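Local structure of putative uncharacterized protein PH0300 (Pyrococcus horikoshii, 3VRH) at residues 26-37 / 196-207. The protein catalyses the ATP-dependent 2-thiolation of 5-methyluridine 54 in the T loop of tRNA, a modification that stabilises the tRNAs of thermophiles against heat. Residues are numbered along the deposited sequence; the frame is centred on the assembly and turned at random.
Sequences FKEYFERKVSRT and LYEVTEREVVAY
Phe26 turns the edge of its ring to the helix starting at Glu201, with CZ 3.4 Å from Glu203 O and CE2 against Ala206 CB. Tyr29 OH donates to Glu203 OE2 (2.7 Å), on the syn side and 29° out of the carboxylate plane. Phe30 is sandwiched: Tyr207 lies over one face in an offset stack, centroids 4.5 Å apart and planes 21° from parallel, and Val199 CG1 over the other. With CG anti to the backbone N (chi1 -172°), Tyr207 drops into the hole formed by Phe26, Lys27, Phe30 and Glu31, and its OH donates to Glu31 OE1 (2.6 Å), an oxygen also paired with Lys69. A leucine in place of Tyr207 would probably leave Phe30 without its stacking partner and Glu31 without this donor. Lys33 NZ donates to Tyr29 OH and to a water that bridges to Glu198 O and Glu203 OE1. Val34 CG2 meets Leu196 CD2 (3.7 Å), and Thr37 OG1 lies 2.8 Å from Glu198 OE1. Glu203, in a capping box with Thr200, caps its own helix and ties the helix that carries the zinc ligand His25 to the PP-loop domain, its buried carboxylate probably kept charged by these donors and nearby Lys33.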
loop_
_atom_site.group_PDB
_atom_site.type_symbol
_atom_site.label_atom_id
_atom_site.label_comp_id
_atom_site.label_asym_id
_atom_site.label_seq_id
_atom_site.Cartn_x
_atom_site.Cartn_y
_atom_site.Cartn_z
ATOM N N PHE A 26 10.611 -20.843 -23.316
ATOM C CA PHE A 26 10.544 -19.752 -22.351
ATOM C C PHE A 26 11.013 -18.438 -22.979
ATOM O O PHE A 26 10.366 -17.399 -22.814
ATOM C CB PHE A 26 11.384 -20.044 -21.106
ATOM C CG PHE A 26 11.566 -18.846 -20.228
ATOM C CD1 PHE A 26 10.479 -18.292 -19.553
ATOM C CD2 PHE A 26 12.810 -18.248 -20.098
ATOM C CE1 PHE A 26 10.638 -17.174 -18.751
ATOM C CE2 PHE A 26 12.979 -17.127 -19.298
ATOM C CZ PHE A 26 11.891 -16.586 -18.623
ATOM N N LYS A 27 12.149 -18.493 -23.684
ATOM C CA LYS A 27 12.693 -17.322 -24.377
ATOM C C LYS A 27 11.622 -16.726 -25.272
ATOM O O LYS A 27 11.357 -15.519 -25.237
ATOM C CB LYS A 27 13.933 -17.706 -25.195
ATOM C CG LYS A 27 15.203 -17.754 -24.345
ATOM C CD LYS A 27 16.330 -18.601 -24.954
ATOM C CE LYS A 27 16.717 -18.171 -26.354
ATOM N NZ LYS A 27 18.009 -18.823 -26.783
ATOM N N GLU A 28 10.990 -17.602 -26.049
ATOM C CA GLU A 28 9.913 -17.221 -26.958
ATOM C C GLU A 28 8.730 -16.599 -26.221
ATOM O O GLU A 28 8.231 -15.539 -26.614
ATOM C CB GLU A 28 9.466 -18.443 -27.767
ATOM C CG GLU A 28 8.272 -18.183 -28.665
ATOM C CD GLU A 28 7.986 -19.328 -29.646
ATOM O OE1 GLU A 28 8.529 -20.445 -29.469
ATOM O OE2 GLU A 28 7.211 -19.102 -30.602
ATOM N N TYR A 29 8.285 -17.247 -25.147
ATOM C CA TYR A 29 7.222 -16.674 -24.321
ATOM C C TYR A 29 7.605 -15.271 -23.830
ATOM O O TYR A 29 6.799 -14.329 -23.881
ATOM C CB TYR A 29 6.897 -17.611 -23.150
ATOM C CG TYR A 29 6.324 -16.941 -21.919
ATOM C CD1 TYR A 29 7.167 -16.446 -20.928
ATOM C CD2 TYR A 29 4.947 -16.820 -21.735
ATOM C CE1 TYR A 29 6.665 -15.829 -19.801
ATOM C CE2 TYR A 29 4.422 -16.207 -20.599
ATOM C CZ TYR A 29 5.293 -15.716 -19.631
ATOM O OH TYR A 29 4.824 -15.096 -18.493
ATOM N N PHE A 30 8.846 -15.117 -23.390
ATOM C CA PHE A 30 9.262 -13.849 -22.788
ATOM C C PHE A 30 9.281 -12.754 -23.847
ATOM O O PHE A 30 8.785 -11.639 -23.633
ATOM C CB PHE A 30 10.640 -14.009 -22.147
ATOM C CG PHE A 30 11.095 -12.821 -21.336
ATOM C CD1 PHE A 30 11.790 -11.785 -21.930
ATOM C CD2 PHE A 30 10.895 -12.780 -19.952
ATOM C CE1 PHE A 30 12.240 -10.708 -21.185
ATOM C CE2 PHE A 30 11.344 -11.694 -19.207
ATOM C CZ PHE A 30 12.020 -10.662 -19.835
ATOM N N GLU A 31 9.845 -13.090 -24.996
ATOM C CA GLU A 31 9.947 -12.153 -26.103
ATOM C C GLU A 31 8.566 -11.759 -26.635
ATOM O O GLU A 31 8.312 -10.587 -26.945
ATOM C CB GLU A 31 10.826 -12.762 -27.211
ATOM C CG GLU A 31 12.310 -12.888 -26.831
ATOM C CD GLU A 31 13.003 -14.088 -27.493
ATOM O OE1 GLU A 31 14.067 -14.521 -26.997
ATOM O OE2 GLU A 31 12.477 -14.607 -28.496
ATOM N N ARG A 32 7.669 -12.736 -26.726
ATOM C CA ARG A 32 6.289 -12.448 -27.125
ATOM C C ARG A 32 5.580 -11.534 -26.133
ATOM O O ARG A 32 4.927 -10.571 -26.531
ATOM C CB ARG A 32 5.489 -13.737 -27.263
ATOM C CG ARG A 32 5.873 -14.568 -28.454
ATOM C CD ARG A 32 5.190 -15.929 -28.407
ATOM N NE ARG A 32 5.472 -16.715 -29.603
ATOM C CZ ARG A 32 4.803 -16.598 -30.744
ATOM N NH1 ARG A 32 3.802 -15.728 -30.844
ATOM N NH2 ARG A 32 5.130 -17.354 -31.785
ATOM N N LYS A 33 5.698 -11.842 -24.845
ATOM C CA LYS A 33 5.081 -11.000 -23.817
ATOM C C LYS A 33 5.560 -9.547 -23.922
ATOM O O LYS A 33 4.768 -8.609 -23.858
ATOM C CB LYS A 33 5.375 -11.546 -22.427
ATOM C CG LYS A 33 4.586 -10.854 -21.316
ATOM C CD LYS A 33 4.414 -11.789 -20.116
ATOM C CE LYS A 33 2.941 -11.937 -19.705
ATOM N NZ LYS A 33 2.723 -12.928 -18.574
ATOM N N VAL A 34 6.862 -9.361 -24.104
ATOM C CA VAL A 34 7.398 -8.011 -24.194
ATOM C C VAL A 34 6.841 -7.328 -25.446
ATOM O O VAL A 34 6.448 -6.159 -25.417
ATOM C CB VAL A 34 8.947 -8.010 -24.213
ATOM C CG1 VAL A 34 9.476 -6.617 -24.492
ATOM C CG2 VAL A 34 9.493 -8.527 -22.877
ATOM N N SER A 35 6.805 -8.075 -26.541
ATOM C CA SER A 35 6.214 -7.572 -27.777
ATOM C C SER A 35 4.736 -7.186 -27.585
ATOM O O SER A 35 4.281 -6.143 -28.056
ATOM C CB SER A 35 6.335 -8.618 -28.869
ATOM O OG SER A 35 5.804 -8.088 -30.050
ATOM N N ARG A 36 4.000 -8.031 -26.878
ATOM C CA ARG A 36 2.606 -7.738 -26.528
ATOM C C ARG A 36 2.475 -6.449 -25.727
ATOM O O ARG A 36 1.561 -5.659 -25.959
ATOM C CB ARG A 36 1.985 -8.912 -25.772
ATOM C CG ARG A 36 1.770 -10.134 -26.674
ATOM C CD ARG A 36 1.576 -11.448 -25.898
ATOM N NE ARG A 36 1.495 -12.586 -26.820
ATOM C CZ ARG A 36 1.624 -13.864 -26.464
ATOM N NH1 ARG A 36 1.843 -14.186 -25.193
ATOM N NH2 ARG A 36 1.539 -14.822 -27.385
ATOM N N THR A 37 3.412 -6.227 -24.813
ATOM C CA THR A 37 3.414 -5.016 -23.998
ATOM C C THR A 37 3.655 -3.764 -24.812
ATOM O O THR A 37 2.962 -2.764 -24.628
ATOM C CB THR A 37 4.474 -5.080 -22.883
ATOM O OG1 THR A 37 4.211 -6.214 -22.059
ATOM C CG2 THR A 37 4.431 -3.821 -22.033
ATOM N N LEU A 196 9.488 -3.948 -20.235
ATOM C CA LEU A 196 9.424 -5.109 -19.364
ATOM C C LEU A 196 8.314 -4.955 -18.316
ATOM O O LEU A 196 8.289 -5.684 -17.324
ATOM C CB LEU A 196 10.759 -5.326 -18.661
ATOM C CG LEU A 196 11.990 -5.542 -19.545
ATOM C CD1 LEU A 196 13.146 -6.040 -18.682
ATOM C CD2 LEU A 196 11.693 -6.509 -20.720
ATOM N N TYR A 197 7.402 -4.019 -18.558
ATOM C CA TYR A 197 6.305 -3.737 -17.625
ATOM C C TYR A 197 5.543 -4.955 -17.115
ATOM O O TYR A 197 5.104 -4.962 -15.971
ATOM C CB TYR A 197 5.307 -2.746 -18.242
ATOM C CG TYR A 197 4.509 -1.957 -17.217
ATOM C CD1 TYR A 197 5.110 -0.936 -16.475
ATOM C CD2 TYR A 197 3.151 -2.214 -17.010
ATOM C CE1 TYR A 197 4.388 -0.209 -15.529
ATOM C CE2 TYR A 197 2.413 -1.483 -16.082
ATOM C CZ TYR A 197 3.034 -0.478 -15.338
ATOM O OH TYR A 197 2.293 0.253 -14.401
ATOM N N GLU A 198 5.383 -5.978 -17.950
ATOM C CA GLU A 198 4.488 -7.080 -17.597
ATOM C C GLU A 198 5.190 -8.396 -17.307
ATOM O O GLU A 198 4.528 -9.407 -17.009
ATOM C CB GLU A 198 3.405 -7.285 -18.667
ATOM C CG GLU A 198 2.572 -6.035 -18.929
ATOM C CD GLU A 198 1.416 -6.301 -19.874
ATOM O OE1 GLU A 198 1.610 -6.181 -21.102
ATOM O OE2 GLU A 198 0.316 -6.639 -19.387
ATOM N N VAL A 199 6.517 -8.397 -17.403
ATOM C CA VAL A 199 7.276 -9.579 -17.016
ATOM C C VAL A 199 7.719 -9.422 -15.557
ATOM O O VAL A 199 7.902 -8.302 -15.074
ATOM C CB VAL A 199 8.496 -9.842 -17.930
ATOM C CG1 VAL A 199 8.053 -10.223 -19.319
ATOM C CG2 VAL A 199 9.416 -8.615 -17.962
ATOM N N THR A 200 7.880 -10.540 -14.860
ATOM C CA THR A 200 8.250 -10.503 -13.456
ATOM C C THR A 200 9.771 -10.480 -13.322
ATOM O O THR A 200 10.493 -10.783 -14.273
ATOM C CB THR A 200 7.706 -11.728 -12.701
ATOM O OG1 THR A 200 8.370 -12.904 -13.177
ATOM C CG2 THR A 200 6.178 -11.873 -12.892
ATOM N N GLU A 201 10.251 -10.117 -12.140
ATOM C CA GLU A 201 11.678 -10.066 -11.890
ATOM C C GLU A 201 12.279 -11.459 -12.012
ATOM O O GLU A 201 13.384 -11.640 -12.520
ATOM C CB GLU A 201 11.989 -9.448 -10.520
ATOM C CG GLU A 201 13.496 -9.326 -10.286
ATOM C CD GLU A 201 13.875 -8.303 -9.242
ATOM O OE1 GLU A 201 12.983 -7.775 -8.541
ATOM O OE2 GLU A 201 15.078 -8.017 -9.130
ATOM N N ARG A 202 11.521 -12.442 -11.556
ATOM C CA ARG A 202 11.905 -13.840 -11.661
ATOM C C ARG A 202 12.051 -14.273 -13.136
ATOM O O ARG A 202 12.991 -14.991 -13.500
ATOM C CB ARG A 202 10.831 -14.645 -10.945
ATOM C CG ARG A 202 10.918 -16.116 -11.048
ATOM C CD ARG A 202 9.554 -16.692 -10.646
ATOM N NE ARG A 202 9.550 -18.123 -10.863
ATOM C CZ ARG A 202 8.736 -18.761 -11.699
ATOM N NH1 ARG A 202 7.819 -18.092 -12.382
ATOM N NH2 ARG A 202 8.827 -20.082 -11.816
ATOM N N GLU A 203 11.138 -13.819 -13.991
ATOM C CA GLU A 203 11.249 -14.125 -15.428
ATOM C C GLU A 203 12.462 -13.424 -16.058
ATOM O O GLU A 203 13.137 -13.988 -16.902
ATOM C CB GLU A 203 9.955 -13.764 -16.157
ATOM C CG GLU A 203 8.817 -14.666 -15.741
ATOM C CD GLU A 203 7.481 -14.232 -16.276
ATOM O OE1 GLU A 203 7.272 -13.020 -16.499
ATOM O OE2 GLU A 203 6.628 -15.121 -16.462
ATOM N N VAL A 204 12.744 -12.201 -15.616
ATOM C CA VAL A 204 13.922 -11.483 -16.086
ATOM C C VAL A 204 15.199 -12.234 -15.728
ATOM O O VAL A 204 16.044 -12.488 -16.604
ATOM C CB VAL A 204 13.978 -10.044 -15.559
ATOM C CG1 VAL A 204 15.290 -9.385 -15.945
ATOM C CG2 VAL A 204 12.787 -9.237 -16.086
ATOM N N VAL A 205 15.338 -12.604 -14.456
ATOM C CA VAL A 205 16.465 -13.441 -14.048
ATOM C C VAL A 205 16.582 -14.684 -14.932
ATOM O O VAL A 205 17.657 -14.970 -15.477
ATOM C CB VAL A 205 16.382 -13.869 -12.563
ATOM C CG1 VAL A 205 17.428 -14.962 -12.264
ATOM C CG2 VAL A 205 16.594 -12.665 -11.655
ATOM N N ALA A 206 15.479 -15.402 -15.108
ATOM C CA ALA A 206 15.518 -16.610 -15.922
ATOM C C ALA A 206 15.908 -16.340 -17.389
ATOM O O ALA A 206 16.585 -17.147 -18.034
ATOM C CB ALA A 206 14.190 -17.361 -15.828
ATOM N N TYR A 207 15.492 -15.197 -17.914
ATOM C CA TYR A 207 15.788 -14.897 -19.299
ATOM C C TYR A 207 17.266 -14.585 -19.503
ATOM O O TYR A 207 17.892 -15.131 -20.406
ATOM C CB TYR A 207 14.922 -13.754 -19.813
ATOM C CG TYR A 207 15.069 -13.544 -21.299
ATOM C CD1 TYR A 207 16.009 -12.658 -21.804
ATOM C CD2 TYR A 207 14.286 -14.253 -22.197
ATOM C CE1 TYR A 207 16.159 -12.468 -23.178
ATOM C CE2 TYR A 207 14.420 -14.073 -23.566
ATOM C CZ TYR A 207 15.356 -13.176 -24.053
ATOM O OH TYR A 207 15.500 -12.988 -25.413
HETATM O O HOH W 1 4.635 -11.945 -16.720
HETATM O O HOH W 2 6.490 -6.728 -20.590
#